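Long-range contacts in ActII protein (Streptomyces coelicolor, PDB 3B6C), which probably represses transcription as a dimeric TetR-family regulator that binds DNA and, in this crystal, holds an acetic-acid-bearing benzoisochromene ligand: residues R10-A15 against D55-I60; I18-G23 against L91-L96; V65-P70 against E115-L120; Q78-C83 against G204-I209; Q169-L174 against H187-I192. One frame throughout, in Å; residues are numbered along the deposited sequence.

Contact 1. Residues R10-A15 against D55-I60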
# COMPACT_ATOMS: atom_id res chain seq x y z
N ARG B 10 -11.60 20.36 -19.68
CA ARG B 10 -11.92 21.59 -18.95
C ARG B 10 -12.53 21.23 -17.58
O ARG B 10 -12.30 21.91 -16.59
CB ARG B 10 -12.90 22.44 -19.75
CG ARG B 10 -12.91 23.90 -19.33
CD ARG B 10 -14.21 24.58 -19.74
NE ARG B 10 -14.61 25.60 -18.77
CZ ARG B 10 -13.87 26.65 -18.43
NH1 ARG B 10 -14.32 27.53 -17.54
NH2 ARG B 10 -12.68 26.83 -19.00
N ILE B 11 -13.31 20.16 -17.54
CA ILE B 11 -13.92 19.71 -16.31
C ILE B 11 -12.85 19.16 -15.39
O ILE B 11 -12.88 19.35 -14.18
CB ILE B 11 -14.87 18.54 -16.57
CG1 ILE B 11 -16.11 19.03 -17.29
CG2 ILE B 11 -15.23 17.85 -15.27
CD1 ILE B 11 -17.01 17.89 -17.75
N VAL B 12 -11.91 18.44 -15.99
CA VAL B 12 -10.87 17.80 -15.22
C VAL B 12 -9.90 18.78 -14.60
O VAL B 12 -9.48 18.59 -13.47
CB VAL B 12 -10.11 16.77 -16.10
CG1 VAL B 12 -9.04 16.06 -15.29
CG2 VAL B 12 -11.09 15.74 -16.62
N VAL B 13 -9.56 19.82 -15.35
CA VAL B 13 -8.65 20.85 -14.87
C VAL B 13 -9.31 21.59 -13.71
O VAL B 13 -8.66 21.97 -12.74
CB VAL B 13 -8.31 21.84 -16.00
CG1 VAL B 13 -7.70 23.10 -15.45
CG2 VAL B 13 -7.35 21.19 -16.97
N THR B 14 -10.62 21.79 -13.82
CA THR B 14 -11.38 22.46 -12.78
C THR B 14 -11.38 21.62 -11.51
O THR B 14 -11.13 22.13 -10.42
CB THR B 14 -12.84 22.69 -13.21
OG1 THR B 14 -12.88 23.66 -14.26
CG2 THR B 14 -13.67 23.18 -12.04
N ALA B 15 -11.66 20.32 -11.65
CA ALA B 15 -11.72 19.42 -10.50
C ALA B 15 -10.34 19.30 -9.84
O ALA B 15 -10.24 19.18 -8.62
CB ALA B 15 -12.23 18.06 -10.93
N ASP B 55 -10.40 9.04 -11.64
CA ASP B 55 -9.60 8.35 -12.64
C ASP B 55 -8.98 9.38 -13.62
O ASP B 55 -7.76 9.47 -13.73
CB ASP B 55 -10.50 7.42 -13.46
CG ASP B 55 -10.72 6.09 -12.79
OD1 ASP B 55 -10.27 5.94 -11.63
OD2 ASP B 55 -11.33 5.19 -13.41
N LEU B 56 -9.82 10.16 -14.28
CA LEU B 56 -9.35 11.14 -15.25
C LEU B 56 -8.42 12.17 -14.65
O LEU B 56 -7.47 12.61 -15.30
CB LEU B 56 -10.53 11.82 -15.94
CG LEU B 56 -11.51 10.91 -16.69
CD1 LEU B 56 -12.77 11.69 -17.07
CD2 LEU B 56 -10.84 10.33 -17.92
N VAL B 57 -8.69 12.55 -13.42
CA VAL B 57 -7.87 13.54 -12.73
C VAL B 57 -6.51 12.91 -12.48
O VAL B 57 -5.49 13.56 -12.65
CB VAL B 57 -8.53 13.98 -11.41
CG1 VAL B 57 -7.61 14.94 -10.67
CG2 VAL B 57 -9.88 14.66 -11.70
N PHE B 58 -6.51 11.64 -12.09
CA PHE B 58 -5.28 10.93 -11.83
C PHE B 58 -4.40 10.90 -13.09
O PHE B 58 -3.20 11.19 -13.05
CB PHE B 58 -5.57 9.50 -11.37
CG PHE B 58 -4.34 8.70 -11.06
CD1 PHE B 58 -3.27 9.28 -10.39
CD2 PHE B 58 -4.25 7.36 -11.42
CE1 PHE B 58 -2.13 8.54 -10.09
CE2 PHE B 58 -3.12 6.62 -11.12
CZ PHE B 58 -2.05 7.22 -10.45
N ASP B 59 -5.00 10.55 -14.21
CA ASP B 59 -4.26 10.45 -15.45
C ASP B 59 -3.70 11.79 -15.92
O ASP B 59 -2.58 11.85 -16.43
CB ASP B 59 -5.18 9.91 -16.56
CG ASP B 59 -4.41 9.50 -17.81
OD1 ASP B 59 -3.71 8.48 -17.76
OD2 ASP B 59 -4.50 10.21 -18.84
N ILE B 60 -4.46 12.85 -15.70
CA ILE B 60 -4.08 14.18 -16.17
C ILE B 60 -2.82 14.72 -15.55
O ILE B 60 -2.08 15.47 -16.19
CB ILE B 60 -5.26 15.17 -15.98
CG1 ILE B 60 -5.21 16.25 -17.06
CG2 ILE B 60 -5.17 15.80 -14.60
CD1 ILE B 60 -5.35 15.72 -18.47
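Val12 points toward helix 50-61 and meets three residues there. With CG1 anti to the backbone N (chi1 -179°), one methyl is driven onto the backbone of the second helix: CG1 of Val12 lies 3.8 Å from CA of Val57, and equally near O of Leu56. The same methyl reaches CG2 of Ile60 at 3.9 Å. The other branch works apart from it, CG2 of Val12 packing on CB of Leu56 at 4.0 Å, and these two side chains cross at about a right angle. One turn on, CB of Ala15 touches CG2 of Val57 at 4.2 Å. The helices pass at 84°, the axes of the two segments 9.4 Å apart. Ile11 looks elsewhere, onto Leu32, Leu36 and Leu43 of the predicted helix-turn-helix. This is apolar packing of the first helix of the TetR-type DNA-binding domain on helix 50-61, the helix that in TetR-type regulators connects the DNA-binding part with the ligand-binding part.

Contact 2. Residues I18-G23 against L91-L96; sequences ILDAEG and LAHRDL
The end of helix 8-22, in the DNA-binding part, lies against the type II beta turn His93-Leu96 that follows helix 75-92 of the ligand-binding part, CA of Asp20 5.4 Å from CA of Arg94. The Asp20 side chain sets off away from the turn, but its carboxylate comes back to it. ND1 of His93 donates to OD1 of Asp20 at 2.9 Å, using the syn lone pair of that oxygen, with an N-H...O angle of 149°. The acceptor sits 20° out of the ring plane, and carboxylate and imidazole are turned 39° against each other. Arg94 runs along the helix end instead: its CD lies 3.5 Å from O of Asp20, and a bend at chi3 lays one guanidinium face over the Glu22-Gly23 peptide, with NE 3.6 Å from CA of Gly23. Gly23 has positive phi, and a side chain there would collide with Arg94 NH1. OD2 of Asp95 accepts from the N of Leu24. With an alanine replacing Asp20, ND1 of His93 would probably lose its acceptor, leaving the ring held from the Glu64 side. Since NE2 of His93 bonds to Glu64, the imidazole stands between two carboxylates, which may well favour its protonated form.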
# COMPACT_ATOMS: atom_id res chain seq x y z
N ILE B 18 -9.60 22.57 -7.82
CA ILE B 18 -10.22 22.63 -6.51
C ILE B 18 -9.70 21.58 -5.55
O ILE B 18 -9.90 21.68 -4.34
CB ILE B 18 -11.76 22.50 -6.62
CG1 ILE B 18 -12.17 21.03 -6.52
CG2 ILE B 18 -12.25 23.10 -7.94
CD1 ILE B 18 -13.34 20.79 -5.59
N LEU B 19 -9.04 20.57 -6.10
CA LEU B 19 -8.45 19.51 -5.30
C LEU B 19 -7.16 20.06 -4.71
O LEU B 19 -6.87 19.87 -3.54
CB LEU B 19 -8.12 18.31 -6.17
CG LEU B 19 -8.93 17.04 -5.99
CD1 LEU B 19 -9.10 16.39 -7.36
CD2 LEU B 19 -8.24 16.11 -5.01
N ASP B 20 -6.40 20.76 -5.55
CA ASP B 20 -5.14 21.37 -5.11
C ASP B 20 -5.38 22.39 -4.01
O ASP B 20 -4.53 22.61 -3.14
CB ASP B 20 -4.42 22.02 -6.29
CG ASP B 20 -3.68 21.01 -7.14
OD1 ASP B 20 -3.67 19.81 -6.78
OD2 ASP B 20 -3.11 21.41 -8.18
N ALA B 21 -6.55 23.03 -4.04
CA ALA B 21 -6.81 24.20 -3.21
C ALA B 21 -7.45 23.80 -1.88
O ALA B 21 -7.18 24.40 -0.85
CB ALA B 21 -7.70 25.19 -3.95
N GLU B 22 -8.29 22.77 -1.93
CA GLU B 22 -9.26 22.52 -0.86
C GLU B 22 -9.38 21.03 -0.56
O GLU B 22 -10.11 20.63 0.35
CB GLU B 22 -10.62 23.11 -1.23
CG GLU B 22 -10.57 24.54 -1.73
CD GLU B 22 -11.94 25.09 -2.07
OE1 GLU B 22 -12.02 26.08 -2.82
OE2 GLU B 22 -12.95 24.52 -1.59
N GLY B 23 -8.68 20.22 -1.34
CA GLY B 23 -8.50 18.82 -1.01
C GLY B 23 -9.67 17.96 -1.44
O GLY B 23 -10.65 18.47 -1.98
N LEU B 91 3.46 15.02 -4.06
CA LEU B 91 3.68 16.05 -3.05
C LEU B 91 3.09 17.38 -3.49
O LEU B 91 2.69 18.20 -2.66
CB LEU B 91 5.17 16.21 -2.75
CG LEU B 91 5.88 14.99 -2.15
CD1 LEU B 91 7.34 15.29 -1.89
CD2 LEU B 91 5.18 14.53 -0.88
N ALA B 92 3.04 17.60 -4.80
CA ALA B 92 2.54 18.85 -5.35
C ALA B 92 1.04 18.85 -5.46
O ALA B 92 0.45 19.87 -5.81
CB ALA B 92 3.14 19.08 -6.72
N HIS B 93 0.41 17.71 -5.16
CA HIS B 93 -1.03 17.58 -5.29
C HIS B 93 -1.65 16.99 -4.02
O HIS B 93 -1.41 15.83 -3.69
CB HIS B 93 -1.38 16.70 -6.50
CG HIS B 93 -1.06 17.34 -7.81
ND1 HIS B 93 -1.88 18.28 -8.41
CD2 HIS B 93 -0.01 17.17 -8.65
CE1 HIS B 93 -1.35 18.66 -9.55
NE2 HIS B 93 -0.21 18.00 -9.73
N ARG B 94 -2.43 17.80 -3.32
CA ARG B 94 -3.16 17.33 -2.15
C ARG B 94 -3.93 16.05 -2.45
O ARG B 94 -4.63 15.96 -3.47
CB ARG B 94 -4.12 18.42 -1.65
CG ARG B 94 -3.43 19.64 -1.08
CD ARG B 94 -4.41 20.54 -0.35
NE ARG B 94 -5.39 19.78 0.42
CZ ARG B 94 -6.00 20.23 1.51
NH1 ARG B 94 -6.87 19.46 2.15
NH2 ARG B 94 -5.74 21.45 1.96
N ASP B 95 -3.81 15.07 -1.56
CA ASP B 95 -4.76 13.97 -1.50
C ASP B 95 -4.65 13.07 -2.72
O ASP B 95 -5.40 12.10 -2.86
CB ASP B 95 -6.19 14.51 -1.38
CG ASP B 95 -6.59 14.79 0.06
OD1 ASP B 95 -5.84 14.39 0.97
OD2 ASP B 95 -7.65 15.40 0.28
N LEU B 96 -3.71 13.39 -3.60
CA LEU B 96 -3.57 12.68 -4.87
C LEU B 96 -3.18 11.22 -4.65
O LEU B 96 -3.76 10.32 -5.25
CB LEU B 96 -2.54 13.37 -5.76
CG LEU B 96 -2.42 12.85 -7.20
CD1 LEU B 96 -3.78 12.86 -7.88
CD2 LEU B 96 -1.42 13.68 -7.99

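Contact 3. Residues V65-P70 against E115-L120. With SDN ([(3S)-9-hydroxy-1-methyl-10-oxo-4,10-dihydro-3H-benzo[g]isochromen-3-yl]acetic acid), chain E.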
# COMPACT_ATOMS: atom_id res chain seq x y z
N VAL B 65 5.14 13.35 -14.44
CA VAL B 65 6.17 12.36 -14.19
C VAL B 65 7.06 12.19 -15.41
O VAL B 65 6.58 11.91 -16.50
CB VAL B 65 5.53 11.00 -13.82
CG1 VAL B 65 6.59 10.05 -13.34
CG2 VAL B 65 4.48 11.19 -12.75
N GLU B 66 8.35 12.38 -15.21
CA GLU B 66 9.30 12.24 -16.29
C GLU B 66 10.03 10.91 -16.26
O GLU B 66 10.66 10.55 -15.26
CB GLU B 66 10.34 13.36 -16.23
CG GLU B 66 9.78 14.72 -15.82
CD GLU B 66 10.69 15.87 -16.18
OE1 GLU B 66 11.51 15.71 -17.11
OE2 GLU B 66 10.58 16.95 -15.55
N VAL B 67 9.95 10.17 -17.36
CA VAL B 67 10.69 8.92 -17.50
C VAL B 67 11.83 9.05 -18.51
O VAL B 67 11.61 8.99 -19.72
CB VAL B 67 9.76 7.77 -17.94
CG1 VAL B 67 10.40 6.42 -17.64
CG2 VAL B 67 8.41 7.89 -17.26
N PRO B 68 13.04 9.24 -18.00
CA PRO B 68 14.23 9.33 -18.85
C PRO B 68 14.28 8.20 -19.87
O PRO B 68 13.82 7.09 -19.59
CB PRO B 68 15.38 9.18 -17.86
CG PRO B 68 14.83 9.71 -16.58
CD PRO B 68 13.38 9.32 -16.57
N GLU B 69 14.82 8.48 -21.05
CA GLU B 69 15.34 7.44 -21.93
C GLU B 69 16.61 6.82 -21.36
O GLU B 69 17.49 7.52 -20.87
CB GLU B 69 15.61 8.00 -23.33
CG GLU B 69 14.39 8.05 -24.22
CD GLU B 69 14.42 7.00 -25.32
OE1 GLU B 69 15.48 6.37 -25.50
OE2 GLU B 69 13.39 6.82 -26.00
N PRO B 70 16.69 5.49 -21.42
CA PRO B 70 17.74 4.75 -20.70
C PRO B 70 19.13 5.16 -21.16
O PRO B 70 19.45 5.05 -22.34
CB PRO B 70 17.46 3.30 -21.09
CG PRO B 70 16.00 3.26 -21.38
CD PRO B 70 15.67 4.60 -21.98
N GLU B 115 4.55 2.20 -20.96
CA GLU B 115 5.43 1.84 -22.08
C GLU B 115 6.82 2.37 -21.82
O GLU B 115 7.80 1.64 -21.93
CB GLU B 115 4.89 2.46 -23.38
CG GLU B 115 5.74 2.23 -24.61
CD GLU B 115 5.83 0.77 -25.00
OE1 GLU B 115 4.80 0.06 -24.90
OE2 GLU B 115 6.93 0.33 -25.42
N ARG B 116 6.91 3.64 -21.46
CA ARG B 116 8.21 4.23 -21.18
C ARG B 116 8.85 3.59 -19.96
O ARG B 116 10.04 3.34 -19.95
CB ARG B 116 8.09 5.74 -20.96
CG ARG B 116 7.55 6.51 -22.15
CD ARG B 116 7.69 7.98 -21.88
NE ARG B 116 9.09 8.34 -21.72
CZ ARG B 116 9.92 8.54 -22.73
NH1 ARG B 116 9.48 8.41 -23.98
NH2 ARG B 116 11.20 8.84 -22.49
N THR B 117 8.04 3.31 -18.93
CA THR B 117 8.55 2.69 -17.72
C THR B 117 9.04 1.28 -18.01
O THR B 117 10.10 0.87 -17.52
CB THR B 117 7.46 2.64 -16.63
OG1 THR B 117 7.03 3.97 -16.31
CG2 THR B 117 8.01 1.98 -15.37
N MET B 118 8.27 0.53 -18.78
CA MET B 118 8.64 -0.83 -19.12
C MET B 118 9.92 -0.87 -19.96
O MET B 118 10.77 -1.76 -19.82
CB MET B 118 7.51 -1.54 -19.86
CG MET B 118 6.40 -2.06 -18.94
SD MET B 118 7.05 -2.81 -17.42
CE MET B 118 5.93 -2.15 -16.22
N ASN B 119 10.06 0.12 -20.84
CA ASN B 119 11.24 0.23 -21.69
C ASN B 119 12.50 0.42 -20.84
O ASN B 119 13.50 -0.26 -21.05
CB ASN B 119 11.10 1.41 -22.65
CG ASN B 119 12.28 1.54 -23.59
OD1 ASN B 119 12.71 0.56 -24.20
ND2 ASN B 119 12.82 2.76 -23.72
N LEU B 120 12.44 1.34 -19.89
CA LEU B 120 13.58 1.60 -19.03
C LEU B 120 13.92 0.40 -18.14
O LEU B 120 15.09 0.12 -17.88
CB LEU B 120 13.30 2.81 -18.13
CG LEU B 120 14.35 3.08 -17.05
CD1 LEU B 120 15.64 3.58 -17.68
CD2 LEU B 120 13.81 4.12 -16.06
O4 SDN E . 2.75 4.76 -12.97
C11 SDN E . 3.93 5.12 -13.09
C12 SDN E . 4.27 6.11 -14.05
C13 SDN E . 3.31 6.67 -14.90
O5 SDN E . 2.13 6.29 -14.79
C14 SDN E . 3.68 7.66 -15.83
C15 SDN E . 2.72 8.30 -16.75
O3 SDN E . 3.22 8.97 -17.93
C16 SDN E . 1.28 8.19 -16.61
C10 SDN E . 4.92 4.59 -12.26
C9 SDN E . 6.26 5.00 -12.38
C8 SDN E . 6.60 5.97 -13.33
C7 SDN E . 5.62 6.52 -14.17
C6 SDN E . 5.96 7.50 -15.10
C5 SDN E . 5.00 8.08 -15.92
C4 SDN E . 5.42 9.19 -16.88
C3 SDN E . 4.26 9.84 -17.64
C2 SDN E . 4.74 10.58 -18.89
C1 SDN E . 3.58 11.08 -19.74
O2 SDN E . 2.50 10.45 -19.79
O1 SDN E . 3.75 12.12 -20.40
O HOH W 1 11.40 8.23 -26.53
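Val67 and Arg116 meet where the connection after helix 50-61, in the ligand-binding part of this TetR-type fold, runs over helix 108-123. The hydrogen bonding is concentrated on one carbonyl. Arg116 grips O of Val67 side-on with two nitrogens, NH2 at 2.8 Å and NE at 3.3 Å, the oxygen lying in the guanidinium plane. The NH2 bond is the straighter (163° at the hydrogen), while NE arrives on a lone pair of the oxygen; the double hold fixes the rotation of the guanidinium. A water links the third nitrogen, NH1, to OE2 of Glu69, whose side chain crosses that of Arg116 at about a right angle. Glu115 hydrogen-bonds to Leu185 and Asn184 of the second subunit.

Apolar packing centres on Leu120. CG of Pro70 rests on its CD1 at 3.7 Å, the two side chains set obliquely, and CG1 of Val67 lies 4.4 Å from CD2 of Leu120. A plain van der Waals contact adjoins it, CD of Pro70 lying 3.8 Å from ND2 of Asn119.

The third group is made with the ligand. A chi1 of -161° turns CG1 of Val67 to the backbone of Arg116 and leaves CG2 facing the bound molecule. OG1 of Thr117, hydrogen-bonded to O of Gly113, stands 3.6 Å from C7 of SDN.

Contact 4. Residues Q78-C83 against G204-I209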
# COMPACT_ATOMS: atom_id res chain seq x y z
N GLN B 78 18.76 6.25 -12.93
CA GLN B 78 17.66 6.67 -13.77
C GLN B 78 16.32 6.19 -13.24
O GLN B 78 15.32 6.90 -13.31
CB GLN B 78 17.88 6.17 -15.19
CG GLN B 78 18.76 7.06 -16.03
CD GLN B 78 18.62 6.74 -17.50
OE1 GLN B 78 18.89 5.62 -17.93
NE2 GLN B 78 18.19 7.72 -18.29
N VAL B 79 16.29 4.97 -12.73
CA VAL B 79 15.07 4.45 -12.15
C VAL B 79 14.73 5.29 -10.92
O VAL B 79 13.57 5.56 -10.63
CB VAL B 79 15.22 2.98 -11.72
CG1 VAL B 79 14.14 2.62 -10.74
CG2 VAL B 79 15.11 2.07 -12.93
N LYS B 80 15.75 5.72 -10.18
CA LYS B 80 15.49 6.55 -9.01
C LYS B 80 14.95 7.92 -9.41
O LYS B 80 14.15 8.51 -8.70
CB LYS B 80 16.77 6.71 -8.19
CG LYS B 80 17.24 5.43 -7.57
CD LYS B 80 18.39 5.67 -6.63
CE LYS B 80 18.87 4.35 -6.05
NZ LYS B 80 20.07 4.51 -5.19
N GLU B 81 15.41 8.43 -10.55
CA GLU B 81 14.94 9.72 -11.04
C GLU B 81 13.44 9.59 -11.26
O GLU B 81 12.65 10.36 -10.73
CB GLU B 81 15.64 10.09 -12.35
CG GLU B 81 17.09 10.54 -12.16
CD GLU B 81 17.81 10.85 -13.48
OE1 GLU B 81 17.16 10.80 -14.56
OE2 GLU B 81 19.04 11.14 -13.42
N MET B 82 13.05 8.60 -12.05
CA MET B 82 11.65 8.34 -12.35
C MET B 82 10.82 8.29 -11.06
O MET B 82 9.78 8.93 -10.94
CB MET B 82 11.55 7.00 -13.07
CG MET B 82 10.15 6.51 -13.37
SD MET B 82 10.23 4.94 -14.28
CE MET B 82 11.17 3.96 -13.09
N CYS B 83 11.30 7.53 -10.08
CA CYS B 83 10.58 7.40 -8.83
C CYS B 83 10.47 8.71 -8.07
O CYS B 83 9.42 9.01 -7.50
CB CYS B 83 11.23 6.32 -7.97
SG CYS B 83 10.93 4.68 -8.64
N GLY B 204 13.94 3.01 1.04
CA GLY B 204 13.13 2.02 0.34
C GLY B 204 13.49 1.92 -1.12
O GLY B 204 13.46 0.83 -1.70
N LEU B 205 13.84 3.05 -1.73
CA LEU B 205 14.21 3.09 -3.14
C LEU B 205 15.43 2.21 -3.42
O LEU B 205 15.46 1.43 -4.38
CB LEU B 205 14.53 4.52 -3.55
CG LEU B 205 13.65 5.14 -4.63
CD1 LEU B 205 14.39 6.31 -5.24
CD2 LEU B 205 13.33 4.11 -5.69
N GLU B 206 16.44 2.36 -2.57
CA GLU B 206 17.66 1.59 -2.73
C GLU B 206 17.37 0.11 -2.55
O GLU B 206 17.84 -0.73 -3.32
CB GLU B 206 18.72 2.05 -1.72
CG GLU B 206 19.96 1.17 -1.68
CD GLU B 206 20.67 1.11 -3.02
OE1 GLU B 206 21.46 0.16 -3.24
OE2 GLU B 206 20.43 2.00 -3.86
N ILE B 207 16.58 -0.21 -1.52
CA ILE B 207 16.26 -1.60 -1.24
C ILE B 207 15.63 -2.29 -2.43
O ILE B 207 16.07 -3.35 -2.85
CB ILE B 207 15.33 -1.74 -0.01
CG1 ILE B 207 16.11 -1.38 1.26
CG2 ILE B 207 14.79 -3.17 0.10
CD1 ILE B 207 15.30 -1.42 2.51
N ILE B 208 14.59 -1.69 -2.98
CA ILE B 208 13.93 -2.29 -4.13
C ILE B 208 14.86 -2.36 -5.34
O ILE B 208 14.98 -3.39 -5.99
CB ILE B 208 12.65 -1.51 -4.47
CG1 ILE B 208 11.65 -1.67 -3.33
CG2 ILE B 208 12.05 -2.01 -5.79
CD1 ILE B 208 10.44 -0.77 -3.42
N ILE B 209 15.54 -1.26 -5.63
CA ILE B 209 16.44 -1.26 -6.79
C ILE B 209 17.54 -2.34 -6.72
O ILE B 209 17.85 -3.00 -7.72
CB ILE B 209 17.13 0.10 -6.95
CG1 ILE B 209 16.11 1.15 -7.40
CG2 ILE B 209 18.25 0.00 -7.98
CD1 ILE B 209 15.63 0.91 -8.75
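Two long helices of the ligand-binding, dimer-forming part of the TetR fold pack here, their directions 134° apart and the axes of the segments 10.8 Å from each other. Leu205 is wedged between two residues of helix 75-92: its CD1 lies 3.8 Å from CG of Lys80, and its CD2 lies 3.8 Å from CB of Cys83. Lys80, extended beyond CG, passes obliquely over Leu205 and puts NZ 2.9 Å from OE2 of Glu206, a salt bridge in which NZ meets OE2 nearly in line with its C-O bond. Glu206 starts out facing away from helix 75-92, and its bend at chi2 (59°) brings the carboxylate round to the lysine. A methionine replacing Lys80 would probably leave Glu206 without its mate in the salt bridge, its carboxylate free to turn. Val79 and Ile209 also adjoin, but their modelled approach is too short to be trusted. Val79 also touches Leu120 and Leu121 of helix 108-123 and Leu138 of helix 128-151, while Ile207 and Ile208 pack on the second subunit, so helix 197-216 stands between helix 75-92 and the dimer partner.

Contact 5. Residues Q169-L174 against H187-I192; sequences QLHGYL and HLAGPI
Ala189, Leu174 and His171 carry this contact between helix 166-175 and the short helix 189-193. The methyl of Ala189 sits in the middle: its CB is 3.8 Å from CB of Leu174 and the same distance from O of His171. CA of Ala189 and CA of Leu174 are 5.5 Å apart, a spacing that the small methyl fits. Leu174 then reaches on with CD1, 4.0 Å from CG2 of Ile192, the two side chains crossing at about a right angle. His171 works differently. With chi1 at 173°, its ring swings out alongside the start of the second helix, and CA of Gly190 lies over one face in a CH-pi contact, 4.0 Å from the ring centroid and 23° off the normal. ND1 of His171 is buried by the contact and finds no partner in the model. His187, just before helix 189-193, bonds to Asp128 of the second subunit, and Pro191 packs on Ala132 there. The whole is a local helix-helix packing of the C-terminal, ligand-binding part of the TetR fold, beside the dimer partner.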
# COMPACT_ATOMS: atom_id res chain seq x y z
N GLN B 169 4.35 10.64 20.82
CA GLN B 169 3.65 9.88 21.84
C GLN B 169 3.95 8.39 21.62
O GLN B 169 4.15 7.63 22.58
CB GLN B 169 2.14 10.12 21.75
CG GLN B 169 1.78 11.59 21.65
CD GLN B 169 0.41 11.89 22.23
OE1 GLN B 169 0.24 11.98 23.44
NE2 GLN B 169 -0.59 12.05 21.36
N LEU B 170 3.98 7.96 20.35
CA LEU B 170 4.30 6.57 20.02
C LEU B 170 5.79 6.31 20.28
O LEU B 170 6.15 5.32 20.91
CB LEU B 170 3.98 6.29 18.56
CG LEU B 170 3.73 4.81 18.19
CD1 LEU B 170 4.74 4.36 17.14
CD2 LEU B 170 3.82 3.94 19.43
N HIS B 171 6.64 7.20 19.79
CA HIS B 171 8.08 7.07 19.98
C HIS B 171 8.42 6.87 21.46
O HIS B 171 9.25 6.03 21.81
CB HIS B 171 8.81 8.31 19.44
CG HIS B 171 10.27 8.33 19.74
ND1 HIS B 171 10.85 7.51 20.70
CD2 HIS B 171 11.28 9.07 19.23
CE1 HIS B 171 12.14 7.75 20.76
NE2 HIS B 171 12.43 8.70 19.88
N GLY B 172 7.79 7.66 22.32
CA GLY B 172 8.01 7.57 23.75
C GLY B 172 7.39 6.32 24.34
O GLY B 172 7.96 5.69 25.24
N TYR B 173 6.21 5.96 23.84
CA TYR B 173 5.52 4.76 24.29
C TYR B 173 6.47 3.56 24.18
O TYR B 173 6.57 2.75 25.11
CB TYR B 173 4.29 4.51 23.43
CG TYR B 173 3.52 3.26 23.80
CD1 TYR B 173 3.91 2.01 23.31
CD2 TYR B 173 2.42 3.32 24.64
CE1 TYR B 173 3.21 0.86 23.65
CE2 TYR B 173 1.71 2.18 24.99
CZ TYR B 173 2.12 0.95 24.49
OH TYR B 173 1.42 -0.18 24.84
N LEU B 174 7.17 3.44 23.05
CA LEU B 174 8.08 2.33 22.84
C LEU B 174 9.32 2.41 23.73
O LEU B 174 9.78 1.39 24.24
CB LEU B 174 8.48 2.27 21.36
CG LEU B 174 7.28 2.05 20.44
CD1 LEU B 174 7.75 2.01 19.00
CD2 LEU B 174 6.57 0.76 20.80
N HIS B 187 15.29 -0.28 21.86
CA HIS B 187 16.48 0.15 21.16
C HIS B 187 16.22 0.69 19.76
O HIS B 187 17.05 1.42 19.22
CB HIS B 187 17.51 -0.99 21.08
CG HIS B 187 18.70 -0.67 20.24
ND1 HIS B 187 20.00 -0.79 20.69
CD2 HIS B 187 18.79 -0.23 18.96
CE1 HIS B 187 20.83 -0.42 19.74
NE2 HIS B 187 20.13 -0.08 18.68
N LEU B 188 15.08 0.36 19.18
CA LEU B 188 14.76 0.84 17.83
C LEU B 188 13.59 1.80 17.85
O LEU B 188 13.04 2.13 16.81
CB LEU B 188 14.43 -0.34 16.92
CG LEU B 188 15.50 -1.42 16.84
CD1 LEU B 188 14.91 -2.72 16.34
CD2 LEU B 188 16.64 -0.93 15.96
N ALA B 189 13.21 2.25 19.04
CA ALA B 189 12.08 3.16 19.17
C ALA B 189 12.14 4.38 18.25
O ALA B 189 11.13 4.76 17.66
CB ALA B 189 11.94 3.59 20.63
N GLY B 190 13.31 4.99 18.15
CA GLY B 190 13.49 6.16 17.31
C GLY B 190 13.13 5.91 15.86
O GLY B 190 12.14 6.43 15.36
N PRO B 191 13.94 5.10 15.19
CA PRO B 191 13.76 4.84 13.76
C PRO B 191 12.35 4.38 13.44
O PRO B 191 11.73 4.88 12.50
CB PRO B 191 14.76 3.71 13.49
CG PRO B 191 15.82 3.90 14.51
CD PRO B 191 15.13 4.41 15.73
N ILE B 192 11.83 3.44 14.22
CA ILE B 192 10.49 2.92 14.02
C ILE B 192 9.48 4.05 13.83
O ILE B 192 8.61 3.98 12.96
CB ILE B 192 10.04 2.03 15.20
CG1 ILE B 192 10.85 0.73 15.23
CG2 ILE B 192 8.55 1.74 15.10
CD1 ILE B 192 10.67 -0.07 16.50

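How the contacts relate
From the N terminus, helix 8-22 takes part first in contact 1, which closes a loop back from helix 50-61, and then in contact 2, which reaches on to the end of helix 75-92. The two cross and touch through Val57 and Leu19; contact 1 holds the DNA-binding part together, while contact 2 ties it to the ligand-binding part. Contact 3 crosses contact 2 and joins the linker at 65-70 to helix 108-123. Contact 4 crosses both, bringing helix 197-216 against helix 75-92; Glu69 and Gln78 link it to contact 3 by a probable hydrogen bond. Contact 5, nested inside the loop of contact 4, joins helix 166-175 to helix 189-193, just before helix 197-216. Contacts 3, 4 and 5 touch the second subunit.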